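Local coordinates for protein eukaryotic translation initiation factor 4 gamma 2 (Homo sapiens, PDB 4IUL) that binds the RNA helicase eIF4A through its MIF4G domain of HEAT repeats and probably serves in translation initiation, as eIF4G does, at residues A[26-31]-A[62-66]; A[42-46]-A[80-84]; A[119-124]-A[151-156]; A[160-166]-A[205-209]; A[226-231]-A[242-246]. One frame throughout, in Å; residues are numbered along the deposited sequence.

Interaction 1. Residues A[26-31]-A[62-66]; sequences VRGILN and LIVDK. With SO4 (sulfate ion), chain C.
Both segments are regular alpha helix, 26-31 being the last turns of helix 13-31 and 62-66 a turn of helix 53-69. Their N-to-C directions differ by 35° (signed crossing angle -35°), and the short axes approach to 10.2 Å. These are the first and third helices of the chain, packed side by side like equivalent helices of successive HEAT repeats. Register is set by the CA pairs Arg-27 with Leu-62 (6.6 Å) and Leu-30 with Lys-66 (7.1 Å). At the apolar centre Leu-30 (chi1 m, chi2 t) puts CD1 3.8 Å from Leu-62 CB and CD2 4.1 Å from Ile-63 CG1, while Val-26 CG1 meets Leu-62 CD1 at 3.7 Å. Leu-80 of helix 74-87 packs on Leu-30 and Leu-45 of helix 38-48 on Val-26, extending this core. Arg-27, extended but for chi2 p, bonds through NE (2.9 Å) to O2 of a sulfate, probably from the crystallisation liquor, and through NH2 (2.8 Å) to its O1; NH2 also has a salt bridge to Glu-69. A water links Arg-27 NH1 (2.6 Å, weak) to Leu-62 O (2.8 Å). Lys-66 crosses the groove beside Leu-30, its NZ donating to Asn-31 OD1 at 3.0 Å.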
# COMPACT_ATOMS: atom_id res chain seq x y z
N VAL A 26 17.92 -12.53 -0.16
CA VAL A 26 16.70 -11.87 -0.61
C VAL A 26 16.85 -10.35 -0.52
O VAL A 26 16.43 -9.63 -1.42
CB VAL A 26 15.47 -12.32 0.22
CG1 VAL A 26 14.26 -11.45 -0.11
CG2 VAL A 26 15.16 -13.78 -0.10
N ARG A 27 17.47 -9.89 0.57
CA ARG A 27 17.70 -8.46 0.76
C ARG A 27 18.56 -7.90 -0.38
O ARG A 27 18.27 -6.83 -0.91
CB ARG A 27 18.40 -8.22 2.11
CG ARG A 27 18.83 -6.77 2.36
CD ARG A 27 17.66 -5.80 2.24
NE ARG A 27 18.07 -4.41 2.50
CZ ARG A 27 17.24 -3.37 2.48
NH1 ARG A 27 15.95 -3.54 2.22
NH2 ARG A 27 17.70 -2.15 2.72
N GLY A 28 19.62 -8.62 -0.74
CA GLY A 28 20.47 -8.18 -1.84
C GLY A 28 19.68 -8.04 -3.13
O GLY A 28 19.77 -7.03 -3.82
N ILE A 29 18.89 -9.06 -3.46
CA ILE A 29 18.06 -9.06 -4.66
C ILE A 29 17.13 -7.83 -4.70
O ILE A 29 17.03 -7.15 -5.72
CB ILE A 29 17.20 -10.34 -4.72
CG1 ILE A 29 18.10 -11.56 -4.91
CG2 ILE A 29 16.18 -10.25 -5.85
CD1 ILE A 29 17.36 -12.88 -4.93
N LEU A 30 16.45 -7.57 -3.59
CA LEU A 30 15.55 -6.43 -3.52
C LEU A 30 16.31 -5.12 -3.72
O LEU A 30 15.79 -4.19 -4.34
CB LEU A 30 14.84 -6.40 -2.16
CG LEU A 30 13.85 -7.52 -1.86
CD1 LEU A 30 13.34 -7.38 -0.43
CD2 LEU A 30 12.69 -7.46 -2.85
N ASN A 31 17.53 -5.05 -3.19
CA ASN A 31 18.33 -3.84 -3.33
C ASN A 31 18.60 -3.47 -4.79
O ASN A 31 18.41 -2.32 -5.18
CB ASN A 31 19.66 -3.96 -2.58
CG ASN A 31 19.52 -3.72 -1.08
OD1 ASN A 31 18.59 -3.04 -0.63
ND2 ASN A 31 20.45 -4.27 -0.30
N LEU A 62 10.70 -8.71 4.25
CA LEU A 62 11.73 -7.93 3.55
C LEU A 62 11.18 -7.05 2.42
O LEU A 62 11.60 -5.90 2.26
CB LEU A 62 12.81 -8.88 3.02
CG LEU A 62 13.64 -9.56 4.12
CD1 LEU A 62 14.56 -10.61 3.51
CD2 LEU A 62 14.45 -8.50 4.89
N ILE A 63 10.22 -7.60 1.66
CA ILE A 63 9.61 -6.87 0.55
C ILE A 63 8.91 -5.60 1.05
O ILE A 63 9.15 -4.50 0.52
CB ILE A 63 8.58 -7.77 -0.21
CG1 ILE A 63 9.31 -8.89 -0.95
CG2 ILE A 63 7.77 -6.94 -1.19
CD1 ILE A 63 8.40 -9.86 -1.70
N VAL A 64 8.06 -5.75 2.06
CA VAL A 64 7.36 -4.60 2.61
C VAL A 64 8.36 -3.60 3.21
O VAL A 64 8.14 -2.39 3.17
CB VAL A 64 6.33 -5.04 3.66
CG1 VAL A 64 5.63 -3.83 4.25
CG2 VAL A 64 5.29 -5.96 3.01
N ASP A 65 9.45 -4.13 3.77
CA ASP A 65 10.53 -3.32 4.34
C ASP A 65 11.06 -2.37 3.25
O ASP A 65 11.11 -1.15 3.43
CB ASP A 65 11.70 -4.22 4.79
CG ASP A 65 11.76 -4.42 6.30
OD1 ASP A 65 10.80 -4.04 7.01
OD2 ASP A 65 12.79 -4.99 6.77
N LYS A 66 11.44 -2.95 2.11
CA LYS A 66 11.98 -2.19 0.98
C LYS A 66 10.96 -1.22 0.36
O LYS A 66 11.31 -0.11 -0.01
CB LYS A 66 12.50 -3.15 -0.09
CG LYS A 66 13.27 -2.48 -1.23
CD LYS A 66 14.56 -1.85 -0.72
CE LYS A 66 15.41 -1.30 -1.86
NZ LYS A 66 16.74 -0.81 -1.38
S SO4 C . 21.38 -2.99 3.42
O1 SO4 C . 20.49 -2.11 2.65
O2 SO4 C . 20.71 -4.28 3.67
O3 SO4 C . 22.62 -3.21 2.66
O4 SO4 C . 21.70 -2.35 4.71
O HOH W 1 14.25 -5.41 2.88

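Interaction 2. Residues A[42-46]-A[80-84]; sequences CLELL and LCLRL
Two alpha-helical turns, 42-46 of helix 38-48 and 80-84 of helix 74-87, pack as the second and fourth helices of a HEAT-repeat array. Their directions differ by 42° (signed crossing angle -42°), with the axes 10.7 Å apart at closest approach. Cys-42 stands opposite Leu-80 (CA to CA 6.8 Å) and Leu-46 opposite Leu-84 (6.9 Å), so the two backbones stay in step over one turn. Leu-45 (chi1 t, chi2 p) turns its CD2 to Leu-80 CD2 (3.6 Å), with Leu-84 CD1 farther off to its side (4.3 Å). Leu-80 is also t, p, whereas Leu-84 and Leu-46 are m, t, and these last two meet tip to tip. Cys-42 (chi1 t) is the smaller bump: its SG fits between Leu-80 CD1 at 3.7 Å and Arg-83 CG at 3.8 Å. Arg-83 curls back through three m torsions, laying one guanidinium face over that sulfur and placing NH2 4.0 Å from Leu-46 CD1; its NH1 is held by a salt bridge to Asp-87. No hydrogen bond crosses the interface. Val-26 and Leu-30 of helix 13-31 continue the core past Leu-45 and Leu-80. The tightest touch is Leu-46 CD2 on Leu-84 CD2, 3.4 Å.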
# COMPACT_ATOMS: atom_id res chain seq x y z
N CYS A 42 13.39 -11.35 -10.59
CA CYS A 42 12.11 -11.91 -10.17
C CYS A 42 12.19 -13.42 -10.23
O CYS A 42 11.71 -14.11 -9.33
CB CYS A 42 10.99 -11.41 -11.10
SG CYS A 42 9.31 -11.80 -10.56
N LEU A 43 12.82 -13.94 -11.28
CA LEU A 43 12.98 -15.38 -11.45
C LEU A 43 13.88 -15.96 -10.36
O LEU A 43 13.63 -17.07 -9.87
CB LEU A 43 13.58 -15.70 -12.82
CG LEU A 43 12.62 -15.65 -14.01
CD1 LEU A 43 13.39 -15.73 -15.31
CD2 LEU A 43 11.62 -16.79 -13.91
N GLU A 44 14.92 -15.22 -9.99
CA GLU A 44 15.84 -15.67 -8.96
C GLU A 44 15.10 -15.76 -7.62
O GLU A 44 15.24 -16.75 -6.88
CB GLU A 44 17.01 -14.69 -8.83
CG GLU A 44 18.27 -15.31 -8.23
CD GLU A 44 19.34 -14.27 -7.93
OE1 GLU A 44 19.47 -13.31 -8.72
OE2 GLU A 44 20.06 -14.44 -6.92
N LEU A 45 14.31 -14.74 -7.31
CA LEU A 45 13.55 -14.70 -6.07
C LEU A 45 12.59 -15.88 -5.98
O LEU A 45 12.41 -16.45 -4.90
CB LEU A 45 12.78 -13.39 -5.95
CG LEU A 45 12.03 -13.17 -4.64
CD1 LEU A 45 12.97 -13.44 -3.46
CD2 LEU A 45 11.50 -11.74 -4.58
N LEU A 46 11.99 -16.24 -7.11
CA LEU A 46 11.05 -17.36 -7.16
C LEU A 46 11.75 -18.69 -6.94
O LEU A 46 11.16 -19.64 -6.42
CB LEU A 46 10.33 -17.38 -8.51
CG LEU A 46 9.15 -16.43 -8.71
CD1 LEU A 46 8.75 -16.39 -10.18
CD2 LEU A 46 7.98 -16.90 -7.85
N LEU A 80 5.93 -7.81 -7.98
CA LEU A 80 6.71 -8.91 -7.43
C LEU A 80 5.81 -9.76 -6.52
O LEU A 80 5.87 -11.00 -6.52
CB LEU A 80 7.90 -8.37 -6.65
CG LEU A 80 8.92 -9.38 -6.12
CD1 LEU A 80 9.55 -10.15 -7.27
CD2 LEU A 80 9.98 -8.61 -5.33
N CYS A 81 4.96 -9.10 -5.74
CA CYS A 81 4.05 -9.81 -4.85
C CYS A 81 3.03 -10.63 -5.65
O CYS A 81 2.66 -11.74 -5.25
CB CYS A 81 3.34 -8.82 -3.92
SG CYS A 81 4.44 -8.09 -2.64
N LEU A 82 2.59 -10.10 -6.79
CA LEU A 82 1.62 -10.81 -7.63
C LEU A 82 2.18 -12.14 -8.13
O LEU A 82 1.51 -13.16 -8.05
CB LEU A 82 1.23 -9.95 -8.84
CG LEU A 82 0.37 -10.63 -9.91
CD1 LEU A 82 -0.94 -11.16 -9.30
CD2 LEU A 82 0.07 -9.62 -11.04
N ARG A 83 3.41 -12.12 -8.64
CA ARG A 83 4.06 -13.32 -9.15
C ARG A 83 4.18 -14.39 -8.06
O ARG A 83 3.88 -15.56 -8.30
CB ARG A 83 5.46 -12.98 -9.68
CG ARG A 83 5.48 -11.81 -10.66
CD ARG A 83 4.94 -12.18 -12.05
NE ARG A 83 5.93 -12.94 -12.82
CZ ARG A 83 6.10 -14.25 -12.73
NH1 ARG A 83 5.35 -14.97 -11.90
NH2 ARG A 83 7.05 -14.85 -13.45
N LEU A 84 4.62 -13.98 -6.88
CA LEU A 84 4.77 -14.91 -5.76
C LEU A 84 3.42 -15.47 -5.32
O LEU A 84 3.31 -16.65 -4.99
CB LEU A 84 5.46 -14.21 -4.58
CG LEU A 84 6.93 -13.84 -4.82
CD1 LEU A 84 7.48 -13.02 -3.66
CD2 LEU A 84 7.74 -15.11 -5.00

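Interaction 3. Residues A[119-124]-A[151-156]; sequences EFENRT and KMLGNI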
# COMPACT_ATOMS: atom_id res chain seq x y z
N GLU A 119 1.77 -3.02 9.25
CA GLU A 119 2.51 -1.80 8.96
C GLU A 119 1.59 -0.59 9.09
O GLU A 119 2.00 0.43 9.64
CB GLU A 119 3.13 -1.84 7.55
CG GLU A 119 4.46 -2.57 7.46
CD GLU A 119 5.59 -1.88 8.21
OE1 GLU A 119 5.45 -1.64 9.42
OE2 GLU A 119 6.63 -1.58 7.58
N PHE A 120 0.36 -0.71 8.62
CA PHE A 120 -0.57 0.41 8.70
C PHE A 120 -0.82 0.88 10.14
O PHE A 120 -0.92 2.08 10.39
CB PHE A 120 -1.91 0.10 8.03
CG PHE A 120 -2.77 1.32 7.82
CD1 PHE A 120 -2.41 2.28 6.88
CD2 PHE A 120 -3.92 1.52 8.57
CE1 PHE A 120 -3.18 3.42 6.68
CE2 PHE A 120 -4.70 2.66 8.39
CZ PHE A 120 -4.33 3.61 7.44
N GLU A 121 -0.93 -0.06 11.07
CA GLU A 121 -1.17 0.30 12.47
C GLU A 121 0.06 0.95 13.11
O GLU A 121 -0.07 1.93 13.84
CB GLU A 121 -1.58 -0.94 13.28
CG GLU A 121 -3.03 -1.39 13.09
CD GLU A 121 -3.31 -2.77 13.71
OE1 GLU A 121 -2.67 -3.14 14.72
OE2 GLU A 121 -4.20 -3.48 13.19
N ASN A 122 1.25 0.42 12.83
CA ASN A 122 2.47 0.98 13.39
C ASN A 122 2.82 2.35 12.83
O ASN A 122 3.28 3.23 13.57
CB ASN A 122 3.65 0.03 13.17
CG ASN A 122 3.40 -1.36 13.76
OD1 ASN A 122 3.06 -1.49 14.94
ND2 ASN A 122 3.57 -2.39 12.94
N ARG A 123 2.61 2.55 11.54
CA ARG A 123 2.91 3.83 10.91
C ARG A 123 1.92 4.91 11.36
O ARG A 123 2.25 6.10 11.35
CB ARG A 123 2.89 3.68 9.38
CG ARG A 123 3.95 2.70 8.86
CD ARG A 123 5.37 3.20 9.13
NE ARG A 123 6.37 2.21 8.76
CZ ARG A 123 7.68 2.41 8.78
NH1 ARG A 123 8.17 3.60 9.15
NH2 ARG A 123 8.52 1.44 8.44
N THR A 124 0.72 4.48 11.76
CA THR A 124 -0.30 5.40 12.24
C THR A 124 0.09 5.88 13.64
O THR A 124 -0.05 7.06 13.96
CB THR A 124 -1.68 4.73 12.33
OG1 THR A 124 -2.12 4.36 11.01
CG2 THR A 124 -2.69 5.68 12.95
N LYS A 151 6.44 8.64 5.82
CA LYS A 151 6.42 7.18 5.79
C LYS A 151 4.99 6.69 5.58
O LYS A 151 4.75 5.73 4.85
CB LYS A 151 6.97 6.60 7.09
CG LYS A 151 8.49 6.74 7.26
CD LYS A 151 9.24 6.10 6.09
CE LYS A 151 10.74 6.16 6.29
NZ LYS A 151 11.25 7.55 6.46
N MET A 152 4.04 7.36 6.24
CA MET A 152 2.63 7.00 6.15
C MET A 152 2.12 7.11 4.72
O MET A 152 1.34 6.27 4.26
CB MET A 152 1.80 7.91 7.06
CG MET A 152 0.33 7.55 7.16
SD MET A 152 0.03 6.01 8.07
CE MET A 152 -0.01 4.81 6.72
N LEU A 153 2.55 8.15 4.00
CA LEU A 153 2.11 8.33 2.62
C LEU A 153 2.69 7.23 1.74
O LEU A 153 2.02 6.72 0.84
CB LEU A 153 2.51 9.71 2.09
CG LEU A 153 1.89 10.86 2.90
CD1 LEU A 153 2.18 12.20 2.22
CD2 LEU A 153 0.39 10.63 2.99
N GLY A 154 3.95 6.88 1.99
CA GLY A 154 4.58 5.83 1.22
C GLY A 154 3.83 4.52 1.47
O GLY A 154 3.64 3.73 0.55
N ASN A 155 3.40 4.31 2.71
CA ASN A 155 2.67 3.10 3.07
C ASN A 155 1.35 3.04 2.31
O ASN A 155 0.99 2.00 1.75
CB ASN A 155 2.39 3.05 4.58
CG ASN A 155 2.04 1.65 5.06
OD1 ASN A 155 1.99 0.71 4.28
ND2 ASN A 155 1.80 1.51 6.37
N ILE A 156 0.63 4.15 2.29
CA ILE A 156 -0.66 4.22 1.60
C ILE A 156 -0.53 3.99 0.09
O ILE A 156 -1.38 3.31 -0.50
CB ILE A 156 -1.35 5.56 1.87
CG1 ILE A 156 -1.74 5.64 3.35
CG2 ILE A 156 -2.59 5.70 0.99
CD1 ILE A 156 -2.33 6.95 3.78
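Helix 107-127 and helix 141-163 run antiparallel here, 161° between their directions and 9.7 Å between the short axes, as in the paired helices of a HEAT repeat. The backbones come nearest at Arg-123 and Met-152, with CA atoms 5.7 Å apart.

The apolar part centres on Phe-120 and Met-152. Phe-120 CE1 lies 3.5 Å from Met-152 CE, and the sulfur sits 5.0 Å from the ring centroid, 39° off the normal: an oblique Met-aromatic contact. Ile-156 CG1 reaches the ring edge, 4.3 Å from Phe-120 CE1. Cys-176 of helix 170-181 touches both Phe-120 and Ile-156, extending the apolar cluster. Van der Waals contacts also involve Arg-123, whose CB is 3.9 Å from Met-152 SD and whose NH1 lies 3.7 Å from Lys-151 CG, the lysine's end leading away.

Two polar pairs lie within segment 119-124: Thr-124 OG1 donates to Phe-120 O at 2.7 Å, and Arg-123 NH2 makes a long salt bridge of 3.7 Å to Glu-119 OE2. Asn-155 points its amide into the interface, ND2 being 3.5 Å from Arg-123 CG and 3.4 Å from Glu-119 O; its buried OD1 has no partner in the model.

With no clear hydrogen bond between them, the two helices are joined chiefly by shape and by the contacts of Phe-120, Met-152 and the aliphatic part of Arg-123.

Interaction 4. Residues A[160-166]-A[205-209]; sequences GELGKLD and TVGPR
Segment 160-166 is the C-terminal end of helix 141-163 with a type I beta turn, Gly-163 to Asp-166; segment 205-209 belongs to helix 193-210, kinked where the N atoms of Pro-208 and Arg-209 lack a regular bond to the preceding turn. CA atoms come nearest at Lys-164 and Val-206, 6.2 Å. A Schellman motif ends the first helix: Asp-166, at positive phi (62/33), is its C-prime residue, Asp-166 N bonding to Gly-163 O at 2.9 Å and Leu-167 N to Leu-162 O. Leu-165 N also donates to Leu-162 O (2.9 Å), and Lys-164 N to Gly-160 O (3.2 Å). At Gly-163 a CB would sit only 3.5 Å from Val-206 CG2, so the glycine lets the helices approach. Thr-205 CG2 lies 3.7 Å from Lys-164 CD; Thr-205 OG1 is hydrogen-bonded to Gln-201 O of its own helix. Arg-209 (chi1 p, chi2 t, chi3 p) reaches across, one guanidinium face over Gly-163 O, 3.6 Å from CZ. Its NH1 donates to Asp-166 OD1 at 2.7 Å in a salt bridge. Asp-166 OD2 has a weak, long ion pair with Lys-103. The Schellman bonds thus satisfy amides of the turn, and the Asp-166 carboxylate ties the helices together by charge.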
# COMPACT_ATOMS: atom_id res chain seq x y z
N GLY A 160 -2.30 1.08 -2.16
CA GLY A 160 -3.07 1.34 -3.36
C GLY A 160 -2.64 0.43 -4.50
O GLY A 160 -3.48 -0.18 -5.17
N GLU A 161 -1.33 0.32 -4.73
CA GLU A 161 -0.81 -0.52 -5.81
C GLU A 161 -1.14 -2.00 -5.67
O GLU A 161 -1.29 -2.70 -6.67
CB GLU A 161 0.71 -0.33 -5.95
CG GLU A 161 1.12 1.00 -6.56
CD GLU A 161 0.58 1.20 -7.97
OE1 GLU A 161 -0.24 2.11 -8.18
OE2 GLU A 161 0.98 0.44 -8.88
N LEU A 162 -1.24 -2.48 -4.44
CA LEU A 162 -1.57 -3.88 -4.20
C LEU A 162 -3.06 -4.10 -4.45
O LEU A 162 -3.46 -5.10 -5.04
CB LEU A 162 -1.21 -4.27 -2.76
CG LEU A 162 0.29 -4.34 -2.40
CD1 LEU A 162 0.44 -4.52 -0.90
CD2 LEU A 162 0.96 -5.48 -3.14
N GLY A 163 -3.88 -3.16 -3.99
CA GLY A 163 -5.32 -3.27 -4.19
C GLY A 163 -5.66 -3.39 -5.67
O GLY A 163 -6.55 -4.14 -6.06
N LYS A 164 -4.93 -2.65 -6.49
CA LYS A 164 -5.13 -2.66 -7.93
C LYS A 164 -4.98 -4.07 -8.52
O LYS A 164 -5.59 -4.38 -9.54
CB LYS A 164 -4.13 -1.70 -8.57
CG LYS A 164 -4.16 -1.57 -10.08
CD LYS A 164 -3.28 -0.40 -10.51
CE LYS A 164 -2.86 -0.49 -11.97
NZ LYS A 164 -1.86 -1.59 -12.18
N LEU A 165 -4.20 -4.93 -7.87
CA LEU A 165 -3.97 -6.29 -8.34
C LEU A 165 -4.74 -7.32 -7.50
O LEU A 165 -4.48 -8.52 -7.58
CB LEU A 165 -2.47 -6.62 -8.29
CG LEU A 165 -1.54 -5.68 -9.06
CD1 LEU A 165 -0.09 -5.95 -8.68
CD2 LEU A 165 -1.74 -5.87 -10.55
N ASP A 166 -5.67 -6.81 -6.69
CA ASP A 166 -6.51 -7.61 -5.80
C ASP A 166 -5.71 -8.38 -4.74
O ASP A 166 -6.11 -9.47 -4.33
CB ASP A 166 -7.39 -8.58 -6.61
CG ASP A 166 -8.70 -8.93 -5.88
OD1 ASP A 166 -9.39 -7.99 -5.41
OD2 ASP A 166 -9.06 -10.13 -5.78
N THR A 205 -6.85 5.09 -8.77
CA THR A 205 -6.35 3.71 -8.82
C THR A 205 -7.36 2.66 -8.36
O THR A 205 -7.55 1.64 -9.02
CB THR A 205 -5.08 3.55 -7.93
OG1 THR A 205 -4.07 4.50 -8.33
CG2 THR A 205 -4.52 2.15 -8.06
N VAL A 206 -8.01 2.93 -7.23
CA VAL A 206 -8.97 1.99 -6.64
C VAL A 206 -10.44 2.43 -6.66
O VAL A 206 -11.34 1.60 -6.52
CB VAL A 206 -8.54 1.70 -5.18
CG1 VAL A 206 -9.69 1.16 -4.37
CG2 VAL A 206 -7.40 0.70 -5.19
N GLY A 207 -10.67 3.73 -6.83
CA GLY A 207 -12.03 4.26 -6.83
C GLY A 207 -13.11 3.46 -7.53
O GLY A 207 -14.14 3.15 -6.92
N PRO A 208 -12.93 3.11 -8.81
CA PRO A 208 -13.93 2.34 -9.56
C PRO A 208 -14.36 1.01 -8.93
O PRO A 208 -15.54 0.70 -8.89
CB PRO A 208 -13.26 2.15 -10.92
CG PRO A 208 -12.41 3.36 -11.05
CD PRO A 208 -11.80 3.47 -9.67
N ARG A 209 -13.40 0.22 -8.42
CA ARG A 209 -13.75 -1.06 -7.81
C ARG A 209 -14.43 -0.94 -6.44
O ARG A 209 -15.16 -1.84 -6.02
CB ARG A 209 -12.51 -1.96 -7.68
CG ARG A 209 -11.55 -1.59 -6.56
CD ARG A 209 -10.80 -2.83 -6.04
NE ARG A 209 -10.09 -3.54 -7.10
CZ ARG A 209 -9.92 -4.86 -7.15
NH1 ARG A 209 -10.41 -5.64 -6.19
NH2 ARG A 209 -9.27 -5.40 -8.17

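Interaction 5. Residues A[226-231]-A[242-246]; sequences MCSLML and LLQDT
The last two helices of the HEAT-repeat array, 216-227 and 237-251, meet here. Segment 226-231 is helical through Cys-227; Ser-228 (phi/psi -86/24) leaves the helix, and the chain runs on as a turn through Leu-231, with Leu-229 N bonded to Met-226 O at 3.3 Å. Segment 242-246 is alpha helix throughout. The CA atoms of Met-230 and Leu-243 approach to 5.8 Å, fixing the register.

Leu-243 (chi1 m, chi2 t) is the central knob. Its CB packs on Met-230 CB at 3.9 Å, its CD1 lies 4.4 Å from Leu-229 CB, and its CD2 is 4.3 Å from Met-226 CE, so residues of both the helix end and the following turn pack against it. Met-230, chi1 p and chi2 t, spreads along the second helix toward Gln-244. Met-226 (m, t, p) reaches past Leu-243 to Thr-246 CG2, 3.7 Å from its CE. Thr-246 turns its hydroxyl to its own helix, OG1 donating to Leu-242 O at 3.0 Å.

No hydrogen bond joins the segments, so the corner is held by apolar contact. Cys-200 touches both Leu-243 and Thr-246, linking these two helices to helix 193-210, and Asp-245 adds a salt bridge to Arg-204. At the outer margin Gln-244 (m, t) offers its aliphatic stem, and Met-230 CE comes within 3.3 Å of Gln-244 CG.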
# COMPACT_ATOMS: atom_id res chain seq x y z
N MET A 226 -14.95 16.29 -0.51
CA MET A 226 -14.00 16.72 -1.53
C MET A 226 -14.44 17.97 -2.28
O MET A 226 -13.60 18.82 -2.62
CB MET A 226 -13.74 15.58 -2.53
CG MET A 226 -12.81 14.47 -2.03
SD MET A 226 -12.87 12.94 -3.00
CE MET A 226 -11.83 13.33 -4.41
N CYS A 227 -15.73 18.07 -2.57
CA CYS A 227 -16.28 19.22 -3.28
C CYS A 227 -16.19 20.49 -2.45
O CYS A 227 -16.01 21.58 -2.99
CB CYS A 227 -17.75 18.98 -3.65
SG CYS A 227 -18.03 17.91 -5.07
N SER A 228 -16.30 20.35 -1.13
CA SER A 228 -16.23 21.49 -0.23
C SER A 228 -14.80 21.85 0.16
O SER A 228 -14.58 22.46 1.20
CB SER A 228 -17.05 21.23 1.04
OG SER A 228 -16.51 20.15 1.78
N LEU A 229 -13.84 21.47 -0.68
CA LEU A 229 -12.43 21.75 -0.43
C LEU A 229 -11.73 22.18 -1.72
O LEU A 229 -10.65 22.78 -1.68
CB LEU A 229 -11.70 20.51 0.12
CG LEU A 229 -12.07 19.93 1.49
CD1 LEU A 229 -11.21 18.70 1.75
CD2 LEU A 229 -11.86 20.96 2.58
N MET A 230 -12.34 21.87 -2.86
CA MET A 230 -11.74 22.23 -4.14
C MET A 230 -11.90 23.71 -4.46
O MET A 230 -11.38 24.19 -5.46
CB MET A 230 -12.33 21.39 -5.28
CG MET A 230 -13.83 21.44 -5.38
SD MET A 230 -14.41 20.52 -6.82
CE MET A 230 -15.05 21.85 -7.83
N LEU A 231 -12.62 24.42 -3.60
CA LEU A 231 -12.83 25.85 -3.78
C LEU A 231 -12.22 26.60 -2.61
O LEU A 231 -12.46 27.80 -2.42
CB LEU A 231 -14.33 26.16 -3.87
CG LEU A 231 -14.92 26.35 -5.27
CD1 LEU A 231 -14.57 25.17 -6.17
CD2 LEU A 231 -16.43 26.49 -5.15
N LEU A 242 -6.78 19.27 -9.02
CA LEU A 242 -6.63 17.82 -8.99
C LEU A 242 -7.88 17.21 -8.37
O LEU A 242 -8.30 16.12 -8.74
CB LEU A 242 -5.39 17.44 -8.17
CG LEU A 242 -4.58 16.23 -8.66
CD1 LEU A 242 -5.48 15.01 -8.76
CD2 LEU A 242 -3.96 16.54 -10.01
N LEU A 243 -8.47 17.93 -7.42
CA LEU A 243 -9.68 17.45 -6.77
C LEU A 243 -10.85 17.56 -7.75
O LEU A 243 -11.65 16.64 -7.86
CB LEU A 243 -9.98 18.27 -5.51
CG LEU A 243 -9.02 18.10 -4.32
CD1 LEU A 243 -9.27 19.18 -3.28
CD2 LEU A 243 -9.20 16.71 -3.72
N GLN A 244 -10.92 18.68 -8.45
CA GLN A 244 -11.99 18.91 -9.43
C GLN A 244 -11.99 17.87 -10.53
O GLN A 244 -13.05 17.44 -10.98
CB GLN A 244 -11.85 20.30 -10.06
CG GLN A 244 -12.02 21.46 -9.09
CD GLN A 244 -12.05 22.81 -9.79
OE1 GLN A 244 -12.12 23.86 -9.14
NE2 GLN A 244 -11.99 22.79 -11.12
N ASP A 245 -10.81 17.46 -10.97
CA ASP A 245 -10.72 16.46 -12.03
C ASP A 245 -11.16 15.08 -11.54
O ASP A 245 -11.74 14.30 -12.31
CB ASP A 245 -9.29 16.38 -12.58
CG ASP A 245 -9.18 15.45 -13.78
OD1 ASP A 245 -9.80 15.75 -14.82
OD2 ASP A 245 -8.49 14.41 -13.67
N THR A 246 -10.88 14.77 -10.28
CA THR A 246 -11.26 13.48 -9.71
C THR A 246 -12.78 13.42 -9.52
O THR A 246 -13.42 12.45 -9.91
CB THR A 246 -10.56 13.25 -8.35
OG1 THR A 246 -9.14 13.22 -8.56
CG2 THR A 246 -11.00 11.94 -7.74

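The five contacts follow the array of ten helices from its N-terminal to its C-terminal end, all within one MIF4G domain. Interactions 1 and 2 interlock: their segments alternate along the chain, their centres are 12 Å apart, and Leu-30 on Leu-80 and Ile-63 on Leu-84 merge them into one four-helix core. Interaction 3 touches interaction 1 through Val-64 and Glu-119, and shares helix 141-163 with interaction 4, 17 Å away between centres. Interaction 4 in turn meets interaction 2 through Cys-81 and Leu-162. Interaction 5 lies at the far end, 37 Å from interaction 1 between centres. Neighbouring repeats thus form a continuous elongated scaffold, consistent with a domain built for protein-protein binding.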